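Chitinase A (Cycas revoluta, PDB 4MNK) probably hydrolyses chitin as a class V chitinase of glycoside hydrolase family 18, and binds chains of N-acetylglucosamine. Local coordinates at residues V160-Q164 / V219-F224; P205-R209 / L312-Y316; P20-R26 / T61-N66. One frame throughout, in Å; residues are numbered along the deposited sequence. Where two conformers were deposited one is given.

Interaction 1. Residues V160-Q164 / V219-F224; sequences VYFHQ and VGIESF. With NAG (2-acetamido-2-deoxy-beta-D-glucopyranose), chain C.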
ATOM      1  N   VAL A 160      -4.337  -4.718  -3.350  1.00  6.33           N
ATOM      2  CA  VAL A 160      -4.854  -6.056  -3.096  1.00  6.44           C
ATOM      3  C   VAL A 160      -4.339  -6.596  -1.769  1.00  6.38           C
ATOM      4  O   VAL A 160      -3.246  -6.241  -1.314  1.00  6.52           O
ATOM      5  CB  VAL A 160      -4.567  -7.065  -4.255  1.00  6.40           C
ATOM      6  CG1 VAL A 160      -5.216  -6.604  -5.555  1.00  6.79           C
ATOM      7  CG2 VAL A 160      -3.075  -7.291  -4.450  1.00  6.40           C
ATOM      8  N   TYR A 161      -5.155  -7.443  -1.153  1.00  6.48           N
ATOM      9  CA  TYR A 161      -4.777  -8.240   0.005  1.00  6.67           C
ATOM     10  C   TYR A 161      -3.493  -9.007  -0.312  1.00  6.51           C
ATOM     11  O   TYR A 161      -3.169  -9.224  -1.484  1.00  6.52           O
ATOM     12  CB  TYR A 161      -5.928  -9.201   0.309  1.00  6.92           C
ATOM     13  CG  TYR A 161      -5.855  -9.963   1.614  1.00  7.08           C
ATOM     14  CD1 TYR A 161      -5.876 -11.355   1.620  1.00  7.46           C
ATOM     15  CD2 TYR A 161      -5.800  -9.298   2.841  1.00  7.46           C
ATOM     16  CE1 TYR A 161      -5.831 -12.070   2.808  1.00  7.83           C
ATOM     17  CE2 TYR A 161      -5.750 -10.003   4.037  1.00  7.97           C
ATOM     18  CZ  TYR A 161      -5.767 -11.390   4.010  1.00  8.09           C
ATOM     19  OH  TYR A 161      -5.719 -12.109   5.182  1.00  9.41           O
ATOM     20  N   PHE A 162      -2.759  -9.415   0.724  1.00  6.63           N
ATOM     21  CA  PHE A 162      -1.484 -10.107   0.522  1.00  6.90           C
ATOM     22  C   PHE A 162      -1.638 -11.409  -0.260  1.00  6.95           C
ATOM     23  O   PHE A 162      -0.695 -11.862  -0.910  1.00  7.13           O
ATOM     24  CB  PHE A 162      -0.768 -10.354   1.861  1.00  7.19           C
ATOM     25  CG  PHE A 162      -1.110 -11.668   2.516  1.00  7.36           C
ATOM     26  CD1 PHE A 162      -2.286 -11.821   3.245  1.00  7.97           C
ATOM     27  CD2 PHE A 162      -0.238 -12.750   2.420  1.00  8.01           C
ATOM     28  CE1 PHE A 162      -2.597 -13.034   3.856  1.00  8.75           C
ATOM     29  CE2 PHE A 162      -0.540 -13.965   3.025  1.00  8.70           C
ATOM     30  CZ  PHE A 162      -1.719 -14.110   3.746  1.00  9.34           C
ATOM     31  N   HIS A 163      -2.840 -11.983  -0.194  1.00  7.37           N
ATOM     32  CA  HIS A 163      -3.141 -13.294  -0.759  1.00  7.74           C
ATOM     33  C   HIS A 163      -4.216 -13.166  -1.832  1.00  7.79           C
ATOM     34  O   HIS A 163      -5.080 -12.288  -1.762  1.00  7.73           O
ATOM     35  CB  HIS A 163      -3.636 -14.212   0.359  1.00  8.12           C
ATOM     36  CG  HIS A 163      -3.484 -15.672   0.068  1.00  9.10           C
ATOM     37  ND1 HIS A 163      -4.337 -16.361  -0.767  1.00  9.72           N
ATOM     38  CD2 HIS A 163      -2.595 -16.582   0.533  1.00  9.87           C
ATOM     39  CE1 HIS A 163      -3.971 -17.631  -0.815  1.00  9.99           C
ATOM     40  NE2 HIS A 163      -2.916 -17.790  -0.036  1.00 10.40           N
ATOM     41  N   GLN A 164      -4.159 -14.054  -2.821  1.00  8.14           N
ATOM     42  CA  GLN A 164      -5.118 -14.068  -3.922  1.00  8.62           C
ATOM     43  C   GLN A 164      -6.520 -14.497  -3.472  1.00  8.85           C
ATOM     44  O   GLN A 164      -7.514 -14.128  -4.101  1.00  8.63           O
ATOM     45  CB  GLN A 164      -4.588 -14.957  -5.056  1.00  8.73           C
ATOM     46  CG  GLN A 164      -5.402 -14.937  -6.351  1.00  9.49           C
ATOM     47  CD  GLN A 164      -6.388 -16.094  -6.460  1.00 10.26           C
ATOM     48  OE1 GLN A 164      -6.244 -17.123  -5.795  1.00 11.17           O
ATOM     49  NE2 GLN A 164      -7.391 -15.931  -7.312  1.00 10.54           N
ATOM     50  N   VAL A 219       4.264 -16.448   0.618  1.00 10.57           N
ATOM     51  CA  VAL A 219       3.081 -17.293   0.427  1.00 11.02           C
ATOM     52  C   VAL A 219       1.997 -16.537  -0.347  1.00 10.66           C
ATOM     53  O   VAL A 219       1.387 -17.081  -1.268  1.00 10.80           O
ATOM     54  CB  VAL A 219       2.536 -17.836   1.773  1.00 11.23           C
ATOM     55  CG1 VAL A 219       1.146 -18.446   1.605  1.00 12.03           C
ATOM     56  CG2 VAL A 219       3.492 -18.872   2.351  1.00 12.01           C
ATOM     57  N   GLY A 220       1.777 -15.275   0.017  1.00 10.19           N
ATOM     58  CA  GLY A 220       0.832 -14.421  -0.694  1.00  9.77           C
ATOM     59  C   GLY A 220       1.193 -14.223  -2.155  1.00  9.50           C
ATOM     60  O   GLY A 220       0.350 -14.395  -3.037  1.00  9.28           O
ATOM     61  N   ILE A 221       2.451 -13.866  -2.412  1.00  9.65           N
ATOM     62  CA  ILE A 221       2.951 -13.700  -3.776  1.00 10.15           C
ATOM     63  C   ILE A 221       2.805 -15.000  -4.576  1.00 10.64           C
ATOM     64  O   ILE A 221       2.313 -14.980  -5.712  1.00 10.81           O
ATOM     65  CB  ILE A 221       4.419 -13.177  -3.789  1.00  9.94           C
ATOM     66  CG1 ILE A 221       4.483 -11.712  -3.320  1.00  9.80           C
ATOM     67  CG2 ILE A 221       5.067 -13.344  -5.169  1.00 10.13           C
ATOM     68  CD1 ILE A 221       3.784 -10.699  -4.230  1.00  9.86           C
ATOM     69  N   GLU A 222       3.208 -16.118  -3.969  1.00 11.09           N
ATOM     70  CA  GLU A 222       3.048 -17.446  -4.571  1.00 11.54           C
ATOM     71  C   GLU A 222       1.602 -17.680  -5.023  1.00 11.33           C
ATOM     72  O   GLU A 222       1.367 -18.210  -6.111  1.00 11.56           O
ATOM     73  CB  GLU A 222       3.472 -18.552  -3.591  1.00 11.99           C
ATOM     74  CG  GLU A 222       4.980 -18.642  -3.303  1.00 13.21           C
ATOM     75  CD  GLU A 222       5.781 -19.292  -4.421  1.00 14.56           C
ATOM     76  OE1 GLU A 222       6.979 -18.964  -4.568  1.00 15.48           O
ATOM     77  OE2 GLU A 222       5.221 -20.133  -5.152  1.00 15.58           O
ATOM     78  N   SER A 223       0.640 -17.268  -4.196  1.00 10.74           N
ATOM     79  CA  SER A 223      -0.778 -17.500  -4.486  1.00 10.37           C
ATOM     80  C   SER A 223      -1.270 -16.754  -5.724  1.00 10.33           C
ATOM     81  O   SER A 223      -2.052 -17.293  -6.507  1.00 10.30           O
ATOM     82  CB  SER A 223      -1.658 -17.189  -3.267  1.00 10.07           C
ATOM     83  OG  SER A 223      -1.838 -15.795  -3.067  1.00  9.38           O
ATOM     84  N   PHE A 224      -0.811 -15.517  -5.903  1.00 10.34           N
ATOM     85  CA  PHE A 224      -1.153 -14.752  -7.101  1.00 10.53           C
ATOM     86  C   PHE A 224      -0.537 -15.366  -8.357  1.00 11.17           C
ATOM     87  O   PHE A 224      -1.197 -15.474  -9.391  1.00 11.28           O
ATOM     88  CB  PHE A 224      -0.725 -13.290  -6.961  1.00 10.16           C
ATOM     89  CG  PHE A 224      -1.657 -12.463  -6.119  1.00  9.07           C
ATOM     90  CD1 PHE A 224      -1.325 -12.141  -4.808  1.00  8.69           C
ATOM     91  CD2 PHE A 224      -2.866 -12.003  -6.638  1.00  8.53           C
ATOM     92  CE1 PHE A 224      -2.187 -11.371  -4.025  1.00  8.05           C
ATOM     93  CE2 PHE A 224      -3.735 -11.236  -5.863  1.00  8.34           C
ATOM     94  CZ  PHE A 224      -3.392 -10.918  -4.553  1.00  8.05           C
TER
HETATM   95  C1  NAG C   2      -5.539  -9.672  10.673  1.00 16.39           C
HETATM   96  C2  NAG C   2      -5.212  -8.807   9.455  1.00 15.99           C
HETATM   97  C3  NAG C   2      -4.850  -7.371   9.839  1.00 16.71           C
HETATM   98  C4  NAG C   2      -5.834  -6.776  10.844  1.00 17.61           C
HETATM   99  C5  NAG C   2      -6.136  -7.768  11.975  1.00 17.78           C
HETATM  100  C6  NAG C   2      -7.207  -7.241  12.929  1.00 18.59           C
HETATM  101  C7  NAG C   2      -4.341 -10.232   7.659  1.00 14.03           C
HETATM  102  C8  NAG C   2      -3.123 -10.760   6.959  1.00 14.53           C
HETATM  103  N2  NAG C   2      -4.132  -9.398   8.681  1.00 14.93           N
HETATM  104  O3  NAG C   2      -4.808  -6.579   8.671  1.00 17.28           O
HETATM  105  O4  NAG C   2      -5.290  -5.584  11.373  1.00 18.34           O
HETATM  106  O5  NAG C   2      -6.528  -9.034  11.463  1.00 17.09           O
HETATM  107  O6  NAG C   2      -8.440  -7.102  12.256  1.00 19.71           O
HETATM  108  O7  NAG C   2      -5.466 -10.579   7.289  1.00 13.54           O
HETATM  109  O   HOH W   1      -4.059 -18.879  -5.733  1.00 17.00           O
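His-163 and Gly-220 bring the two backbones together, 4.1 Å between their CA atoms, where the chain leaving strand 155-161 passes helix 217-227. Gly-220 CA lies 3.0 Å from Phe-162 O in a CA-H...O contact; any CB at this position would collide with that oxygen. Further on, Gln-164 N gives a nearly straight hydrogen bond (167°) to Ser-223 OG at 2.9 Å. With chi1 at 77°, this hydroxyl also points back along the helix and donates to Gly-220 O. Ser-223 CB sits over one face of the His-163 imidazole, 3.6 Å from its centroid, while His-163 ND1 takes the backbone N-H of Lys-165. Gln-164 CB covers one face of the Phe-224 ring, Tyr-161 O meets that ring at its edge, and Val-160 CG2 packs on Phe-224 CZ at 3.6 Å. A water joins Gln-164 OE1 to Ser-223 O, and Gln-164 NE2 bonds to Tyr-175 O and Glu-174. Tyr-161 OH donates to NAG O7 at 2.6 Å, in the plane of the phenol ring, and Phe-162 CE1 lies 3.9 Å from the acetamide methyl, NAG C8. Accepting from one segment and donating within the other, Ser-223 OG satisfies a backbone N-H just beyond these sugar-contacting residues.

Interaction 2. Residues P205-R209 / L312-Y316; sequences PAALR and LKVQY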
ATOM      1  N   PRO A 205       5.453  -8.531  11.717  1.00  8.30           N
ATOM      2  CA  PRO A 205       4.236  -8.048  11.050  1.00  8.27           C
ATOM      3  C   PRO A 205       4.256  -8.152   9.525  1.00  8.00           C
ATOM      4  O   PRO A 205       3.197  -8.161   8.899  1.00  8.18           O
ATOM      5  CB  PRO A 205       4.154  -6.579  11.482  1.00  8.47           C
ATOM      6  CG  PRO A 205       5.023  -6.473  12.684  1.00  9.57           C
ATOM      7  CD  PRO A 205       6.119  -7.456  12.474  1.00  8.35           C
ATOM      8  N   ALA A 206       5.444  -8.230   8.931  1.00  7.63           N
ATOM      9  CA  ALA A 206       5.555  -8.315   7.478  1.00  7.66           C
ATOM     10  C   ALA A 206       6.537  -9.403   7.031  1.00  7.46           C
ATOM     11  O   ALA A 206       7.210  -9.272   6.007  1.00  7.47           O
ATOM     12  CB  ALA A 206       5.918  -6.953   6.885  1.00  7.81           C
ATOM     13  N   ALA A 207       6.590 -10.489   7.800  1.00  7.73           N
ATOM     14  CA  ALA A 207       7.473 -11.619   7.509  1.00  7.94           C
ATOM     15  C   ALA A 207       7.482 -11.994   6.028  1.00  8.10           C
ATOM     16  O   ALA A 207       6.424 -12.210   5.428  1.00  8.17           O
ATOM     17  CB  ALA A 207       7.072 -12.821   8.350  1.00  8.14           C
ATOM     18  N   LEU A 208       8.675 -12.064   5.444  1.00  8.52           N
ATOM     19  CA  LEU A 208       8.826 -12.545   4.072  1.00  9.28           C
ATOM     20  C   LEU A 208       8.497 -14.034   3.982  1.00  9.97           C
ATOM     21  O   LEU A 208       7.819 -14.476   3.054  1.00  9.95           O
ATOM     22  CB  LEU A 208      10.243 -12.284   3.549  1.00  9.17           C
ATOM     23  CG  LEU A 208      10.559 -12.774   2.130  1.00  9.27           C
ATOM     24  CD1 LEU A 208       9.606 -12.175   1.096  1.00  9.39           C
ATOM     25  CD2 LEU A 208      12.000 -12.464   1.780  1.00  9.31           C
ATOM     26  N   ARG A 209       8.999 -14.797   4.946  1.00 10.96           N
ATOM     27  CA  ARG A 209       8.708 -16.225   5.031  1.00 12.24           C
ATOM     28  C   ARG A 209       8.718 -16.674   6.488  1.00 13.05           C
ATOM     29  O   ARG A 209       9.065 -15.901   7.385  1.00 12.92           O
ATOM     30  CB  ARG A 209       9.653 -17.065   4.146  1.00 12.48           C
ATOM     31  CG  ARG A 209      11.139 -16.770   4.301  1.00 12.79           C
ATOM     32  CD  ARG A 209      11.995 -17.703   3.440  1.00 12.92           C
ATOM     33  NE  ARG A 209      11.829 -17.492   2.000  1.00 13.41           N
ATOM     34  CZ  ARG A 209      12.522 -16.621   1.269  1.00 13.67           C
ATOM     35  NH1 ARG A 209      13.444 -15.846   1.829  1.00 14.63           N
ATOM     36  NH2 ARG A 209      12.286 -16.518  -0.032  1.00 14.73           N
ATOM     37  N   LEU A 312      16.707  -7.539   1.372  1.00  6.72           N
ATOM     38  CA  LEU A 312      16.345  -8.932   1.121  1.00  7.02           C
ATOM     39  C   LEU A 312      14.985  -9.059   0.434  1.00  6.98           C
ATOM     40  O   LEU A 312      14.829  -9.866  -0.480  1.00  7.07           O
ATOM     41  CB  LEU A 312      16.401  -9.747   2.413  1.00  7.22           C
ATOM     42  CG  LEU A 312      17.812  -9.989   2.964  1.00  7.18           C
ATOM     43  CD1 LEU A 312      17.754 -10.485   4.395  1.00  7.75           C
ATOM     44  CD2 LEU A 312      18.619 -10.951   2.092  1.00  7.63           C
ATOM     45  N   LYS A 313      14.017  -8.247   0.855  1.00  6.81           N
ATOM     46  CA  LYS A 313      12.686  -8.255   0.236  1.00  6.96           C
ATOM     47  C   LYS A 313      12.719  -7.775  -1.211  1.00  7.06           C
ATOM     48  O   LYS A 313      12.027  -8.327  -2.066  1.00  6.88           O
ATOM     49  CB  LYS A 313      11.701  -7.408   1.042  1.00  6.98           C
ATOM     50  CG  LYS A 313      11.206  -8.084   2.292  1.00  7.14           C
ATOM     51  CD  LYS A 313      10.195  -7.231   3.013  1.00  7.11           C
ATOM     52  CE  LYS A 313       9.568  -8.020   4.131  1.00  6.77           C
ATOM     53  NZ  LYS A 313       8.508  -7.234   4.802  1.00  6.42           N
ATOM     54  N   VAL A 314      13.522  -6.749  -1.479  1.00  7.10           N
ATOM     55  CA  VAL A 314      13.630  -6.197  -2.828  1.00  7.52           C
ATOM     56  C   VAL A 314      14.330  -7.183  -3.766  1.00  7.68           C
ATOM     57  O   VAL A 314      13.909  -7.365  -4.910  1.00  7.97           O
ATOM     58  CB  VAL A 314      14.307  -4.807  -2.820  1.00  7.55           C
ATOM     59  CG1 VAL A 314      14.587  -4.314  -4.235  1.00  7.79           C
ATOM     60  CG2 VAL A 314      13.428  -3.809  -2.080  1.00  8.04           C
ATOM     61  N   GLN A 315      15.375  -7.840  -3.265  1.00  7.84           N
ATOM     62  CA  GLN A 315      16.046  -8.886  -4.031  1.00  8.25           C
ATOM     63  C   GLN A 315      15.097 -10.058  -4.287  1.00  8.33           C
ATOM     64  O   GLN A 315      15.080 -10.614  -5.385  1.00  8.12           O
ATOM     65  CB  GLN A 315      17.325  -9.351  -3.329  1.00  8.42           C
ATOM     66  CG  GLN A 315      18.204 -10.275  -4.176  1.00  9.41           C
ATOM     67  CD  GLN A 315      18.637  -9.655  -5.496  1.00 10.60           C
ATOM     68  OE1 GLN A 315      18.870  -8.449  -5.591  1.00 11.68           O
ATOM     69  NE2 GLN A 315      18.755 -10.487  -6.522  1.00 11.99           N
ATOM     70  N   TYR A 316      14.310 -10.419  -3.273  1.00  8.48           N
ATOM     71  CA  TYR A 316      13.257 -11.425  -3.428  1.00  8.93           C
ATOM     72  C   TYR A 316      12.312 -11.063  -4.579  1.00  8.83           C
ATOM     73  O   TYR A 316      12.016 -11.903  -5.429  1.00  8.85           O
ATOM     74  CB  TYR A 316      12.474 -11.615  -2.120  1.00  9.04           C
ATOM     75  CG  TYR A 316      11.187 -12.397  -2.292  1.00  9.87           C
ATOM     76  CD1 TYR A 316      11.182 -13.791  -2.250  1.00 10.66           C
ATOM     77  CD2 TYR A 316       9.973 -11.741  -2.514  1.00 10.67           C
ATOM     78  CE1 TYR A 316      10.000 -14.512  -2.420  1.00 11.60           C
ATOM     79  CE2 TYR A 316       8.791 -12.452  -2.689  1.00 11.76           C
ATOM     80  CZ  TYR A 316       8.813 -13.832  -2.637  1.00 12.03           C
ATOM     81  OH  TYR A 316       7.640 -14.525  -2.811  1.00 13.49           O
TER
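Lys-313 NZ reaches Ala-206 across the contact and donates a hydrogen bond to its backbone oxygen, 2.7 Å from NZ to O, approaching 26° out of the carbonyl plane. The lysine chain is extended beyond CG, which carries the ammonium group from the helix to the loop, where NZ also lies 3.3 Å from Ala-206 CB. The apolar half of the contact belongs to Leu-208. Its CD1 methyl stands over the centre of the Tyr-316 ring, 3.7 Å from the centroid and 13° off the ring normal, a CH-pi contact; CD2 lies 4.0 Å from Tyr-316 CB. With CG anti to the backbone N (chi1 178°), the leucine projects from the loop onto the ring. Arg-209 bends at chi3 and brings NH2 obliquely to within 3.7 Å of Tyr-316 CD1. Replacing Tyr-316 by an alanine would remove the surface on which Leu-208 CD1 rests, and would probably open a gap there and let the Arg-209 guanidinium turn more freely.

In the TIM barrel of family 18, helix 307-319 leads into the barrel strand 324-328, whereas residues 205-209 belong to the long excursion between strand 186-190 and helix 217-227. The contact therefore fastens a connecting loop to the outer helical layer. Further out, Asp-305 OD2 forms a salt bridge with Lys-313 NZ, a second partner that fixes the ammonium group and is likely to stabilise its charge in this buried setting. Backbone bonds tie Leu-208 to Ser-218 and Thr-290, and Ser-218 OG is also bonded to Leu-208 O. Tyr-316 leans on Ser-218 of helix 217-227, while Ala-206 touches Tyr-192 of the glycan pocket.

Interaction 3. Residues P20-R26 / T61-N66; sequences PSKINSR and TVRRLN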
ATOM      1  N   PRO A  20       4.822  17.344   0.402  1.00  8.02           N
ATOM      2  CA  PRO A  20       5.361  16.620  -0.756  1.00  7.76           C
ATOM      3  C   PRO A  20       6.784  17.028  -1.148  1.00  7.72           C
ATOM      4  O   PRO A  20       7.524  16.216  -1.706  1.00  7.67           O
ATOM      5  CB  PRO A  20       4.364  16.960  -1.866  1.00  7.73           C
ATOM      6  CG  PRO A  20       3.080  17.155  -1.131  1.00  7.86           C
ATOM      7  CD  PRO A  20       3.473  17.875   0.128  1.00  7.96           C
ATOM      8  N   SER A  21       7.168  18.266  -0.840  1.00  7.97           N
ATOM      9  CA  SER A  21       8.515  18.753  -1.130  1.00  8.29           C
ATOM     10  C   SER A  21       9.621  17.968  -0.415  1.00  8.29           C
ATOM     11  O   SER A  21      10.776  18.005  -0.834  1.00  8.39           O
ATOM     12  CB  SER A  21       8.631  20.241  -0.794  1.00  8.41           C
ATOM     13  OG  SER A  21       8.400  20.466   0.587  1.00  9.70           O
ATOM     14  N   LYS A  22       9.256  17.259   0.652  1.00  8.42           N
ATOM     15  CA  LYS A  22      10.213  16.479   1.439  1.00  8.97           C
ATOM     16  C   LYS A  22      10.467  15.077   0.886  1.00  8.48           C
ATOM     17  O   LYS A  22      11.424  14.418   1.299  1.00  8.78           O
ATOM     18  CB  LYS A  22       9.766  16.389   2.899  1.00  9.41           C
ATOM     19  CG  LYS A  22       9.948  17.675   3.686  1.00 11.21           C
ATOM     20  CD  LYS A  22       9.764  17.433   5.176  1.00 14.23           C
ATOM     21  CE  LYS A  22      10.196  18.639   5.994  1.00 16.21           C
ATOM     22  NZ  LYS A  22      11.673  18.812   6.001  1.00 17.85           N
ATOM     23  N   ILE A  23       9.617  14.623  -0.035  1.00  8.06           N
ATOM     24  CA  ILE A  23       9.776  13.303  -0.650  1.00  7.83           C
ATOM     25  C   ILE A  23      11.025  13.283  -1.519  1.00  7.93           C
ATOM     26  O   ILE A  23      11.208  14.158  -2.368  1.00  7.92           O
ATOM     27  CB  ILE A  23       8.558  12.921  -1.527  1.00  7.62           C
ATOM     28  CG1 ILE A  23       7.261  12.941  -0.708  1.00  7.60           C
ATOM     29  CG2 ILE A  23       8.775  11.552  -2.187  1.00  7.74           C
ATOM     30  CD1 ILE A  23       5.996  12.900  -1.551  1.00  7.92           C
ATOM     31  N   ASN A  24      11.891  12.294  -1.314  1.00  8.05           N
ATOM     32  CA  ASN A  24      13.024  12.126  -2.212  1.00  8.25           C
ATOM     33  C   ASN A  24      12.580  11.387  -3.470  1.00  8.07           C
ATOM     34  O   ASN A  24      12.720  10.159  -3.567  1.00  8.05           O
ATOM     35  CB  ASN A  24      14.203  11.422  -1.536  1.00  8.63           C
ATOM     36  CG  ASN A  24      15.454  11.435  -2.397  1.00  9.59           C
ATOM     37  OD1 ASN A  24      15.400  11.762  -3.583  1.00 10.66           O
ATOM     38  ND2 ASN A  24      16.586  11.079  -1.806  1.00 10.96           N
ATOM     39  N   SER A  25      12.039  12.127  -4.433  0.50  7.91           N
ATOM     40  CA  SER A  25      11.456  11.504  -5.621  0.50  7.78           C
ATOM     41  C   SER A  25      12.485  10.885  -6.574  0.50  7.87           C
ATOM     42  O   SER A  25      12.105  10.211  -7.532  0.50  7.73           O
ATOM     43  CB  SER A  25      10.547  12.485  -6.357  0.50  7.85           C
ATOM     44  OG  SER A  25      11.209  13.714  -6.566  0.50  7.49           O
ATOM     45  N   ARG A  26      13.774  11.101  -6.305  1.00  8.13           N
ATOM     46  CA  ARG A  26      14.847  10.431  -7.049  1.00  8.68           C
ATOM     47  C   ARG A  26      14.821   8.917  -6.843  1.00  8.31           C
ATOM     48  O   ARG A  26      15.341   8.167  -7.663  1.00  8.64           O
ATOM     49  CB  ARG A  26      16.217  10.966  -6.624  1.00  9.36           C
ATOM     50  CG  ARG A  26      16.486  12.413  -6.997  1.00 11.74           C
ATOM     51  CD  ARG A  26      17.797  12.913  -6.398  1.00 15.69           C
ATOM     52  NE  ARG A  26      17.720  13.088  -4.948  1.00 18.42           N
ATOM     53  CZ  ARG A  26      17.343  14.210  -4.337  1.00 19.64           C
ATOM     54  NH1 ARG A  26      16.999  15.281  -5.041  1.00 20.39           N
ATOM     55  NH2 ARG A  26      17.310  14.261  -3.013  1.00 20.85           N
ATOM     56  N   THR A  61       5.420  19.488  -7.743  1.00  6.21           N
ATOM     57  CA  THR A  61       6.394  19.509  -6.653  1.00  6.25           C
ATOM     58  C   THR A  61       7.324  18.298  -6.681  1.00  6.00           C
ATOM     59  O   THR A  61       8.547  18.457  -6.670  1.00  6.16           O
ATOM     60  CB  THR A  61       5.717  19.632  -5.272  1.00  6.45           C
ATOM     61  OG1 THR A  61       5.145  20.936  -5.150  1.00  7.32           O
ATOM     62  CG2 THR A  61       6.720  19.432  -4.138  1.00  6.86           C
ATOM     63  N   VAL A  62       6.762  17.094  -6.725  1.00  5.83           N
ATOM     64  CA  VAL A  62       7.610  15.902  -6.671  1.00  6.15           C
ATOM     65  C   VAL A  62       8.462  15.756  -7.934  1.00  6.40           C
ATOM     66  O   VAL A  62       9.584  15.269  -7.871  1.00  6.56           O
ATOM     67  CB  VAL A  62       6.826  14.596  -6.350  1.00  6.06           C
ATOM     68  CG1 VAL A  62       6.110  14.716  -5.007  1.00  6.45           C
ATOM     69  CG2 VAL A  62       5.860  14.214  -7.475  1.00  5.93           C
ATOM     70  N   ARG A  63       7.954  16.225  -9.068  1.00  6.53           N
ATOM     71  CA  ARG A  63       8.701  16.120 -10.318  1.00  7.08           C
ATOM     72  C   ARG A  63       9.917  17.053 -10.385  1.00  7.44           C
ATOM     73  O   ARG A  63      10.816  16.830 -11.185  1.00  8.10           O
ATOM     74  CB  ARG A  63       7.788  16.305 -11.534  1.00  6.95           C
ATOM     75  CG  ARG A  63       6.743  15.203 -11.704  1.00  7.68           C
ATOM     76  CD  ARG A  63       6.053  15.275 -13.060  1.00  9.26           C
ATOM     77  NE  ARG A  63       6.726  14.431 -14.045  1.00 10.41           N
ATOM     78  CZ  ARG A  63       6.352  14.283 -15.314  1.00 10.67           C
ATOM     79  NH1 ARG A  63       5.301  14.936 -15.790  1.00 10.37           N
ATOM     80  NH2 ARG A  63       7.045  13.483 -16.110  1.00 11.84           N
ATOM     81  N   ARG A  64       9.966  18.073  -9.529  1.00  7.85           N
ATOM     82  CA  ARG A  64      11.094  19.010  -9.542  1.00  8.47           C
ATOM     83  C   ARG A  64      12.435  18.330  -9.224  1.00  8.68           C
ATOM     84  O   ARG A  64      13.477  18.738  -9.745  1.00  9.04           O
ATOM     85  CB  ARG A  64      10.840  20.196  -8.603  1.00  8.75           C
ATOM     86  CG  ARG A  64      11.334  19.995  -7.185  1.00  9.00           C
ATOM     87  CD  ARG A  64      10.730  20.981  -6.205  1.00  9.77           C
ATOM     88  NE  ARG A  64      11.329  20.825  -4.880  1.00  9.90           N
ATOM     89  CZ  ARG A  64      11.076  19.821  -4.040  1.00 10.16           C
ATOM     90  NH1 ARG A  64      11.686  19.782  -2.864  1.00 10.70           N
ATOM     91  NH2 ARG A  64      10.220  18.857  -4.367  1.00  9.68           N
ATOM     92  N   LEU A  65      12.401  17.292  -8.388  1.00  8.76           N
ATOM     93  CA  LEU A  65      13.615  16.573  -7.986  1.00  9.11           C
ATOM     94  C   LEU A  65      13.939  15.423  -8.929  1.00  9.29           C
ATOM     95  O   LEU A  65      15.090  15.006  -9.041  1.00  9.88           O
ATOM     96  CB  LEU A  65      13.491  16.046  -6.552  1.00  9.16           C
ATOM     97  CG  LEU A  65      13.218  17.047  -5.422  1.00  9.58           C
ATOM     98  CD1 LEU A  65      13.122  16.318  -4.091  1.00 10.07           C
ATOM     99  CD2 LEU A  65      14.278  18.143  -5.348  1.00 10.40           C
ATOM    100  N   ASN A  66      12.908  14.901  -9.588  1.00  8.99           N
ATOM    101  CA  ASN A  66      13.050  13.809 -10.544  1.00  8.91           C
ATOM    102  C   ASN A  66      11.955  13.941 -11.594  1.00  8.67           C
ATOM    103  O   ASN A  66      10.875  13.369 -11.442  1.00  8.79           O
ATOM    104  CB  ASN A  66      12.976  12.450  -9.832  1.00  9.02           C
ATOM    105  CG  ASN A  66      13.085  11.271 -10.792  1.00  9.18           C
ATOM    106  OD1 ASN A  66      13.459  11.425 -11.957  1.00  9.42           O
ATOM    107  ND2 ASN A  66      12.751  10.083 -10.302  1.00  9.46           N
TER
HETATM  108  O   HOH W   2       9.561  16.195  -3.542  1.00  9.13           O
HETATM  109  O   HOH W   3      17.097  16.199  -7.676  1.00 26.44           O
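Arg-64 NH1 donates to Ser-21 O at 2.8 Å, the oxygen lying at the edge of the guanidinium and the donor coming in the carbonyl plane, on a lone pair. NH2 of the same group turns back to Thr-61 O at 2.9 Å, meeting that oxygen on the opposite face of its carbonyl plane from Arg-64 N. A water held by NH2 donates to both Pro-20 O and Ile-23 O, so the guanidinium is pinned along its edge and gathers three carbonyls of the loop, one directly and two through the water. Asn-66 ND2 gives a nearly straight bond (167°) to Ser-25 O at 2.8 Å, its amide held from the other end by Ser-68 OG on OD1. Ser-25 was modelled in two conformers; in one, OG donates to Val-62 O at 2.6 Å. Asn-24 OD1 accepts from Arg-26 N in an Asx turn that shapes the loop here, and a second water links Arg-26 NH1 to Leu-65 O.

Round these bonds aliphatic groups pack on polar and apolar surfaces alike. Leu-65 CG lies over one face of the Arg-64 guanidinium, and its CD1 methyl comes 3.4 Å from Ile-23 O. Thr-61 points CG2, anti to its own N, at Ser-21 N (3.5 Å), which leaves OG1 turned to Asp-57 O within the helix. Val-62 CG1 and Ile-23 CD1 meet at 3.9 Å, their side chains crossing at a slant.

The loop joins the adjacent parallel barrel strands 5-11 and 30-36, and helix 52-63 runs on toward strand 70-77. Ile-23 reaches inward to Trp-10 and Leu-31 on those first two strands and to Phe-58 on the helix, while Val-62 also rests on Leu-31.

In the fold
Interactions 1 and 2 are neighbours, with centres 13 Å apart, and join directly through helix 217-227: Ile-221 CB of interaction 1 packs on Tyr-316 OH of interaction 2 at 3.6 Å. Their segments alternate along the chain. Interaction 3 closes earlier in the sequence and lies across the centre of the chain from interaction 1, 31 Å between centres; its nearest atoms come no closer than about 13 Å to interaction 2. The bound sugars distinguish the three. Interaction 1 contributes Tyr-161 and Phe-162 to a glycan pocket, the Ala-206 side chain of interaction 2 stands about 10 Å from a sugar, and Ile-23 of interaction 3 about 14 Å.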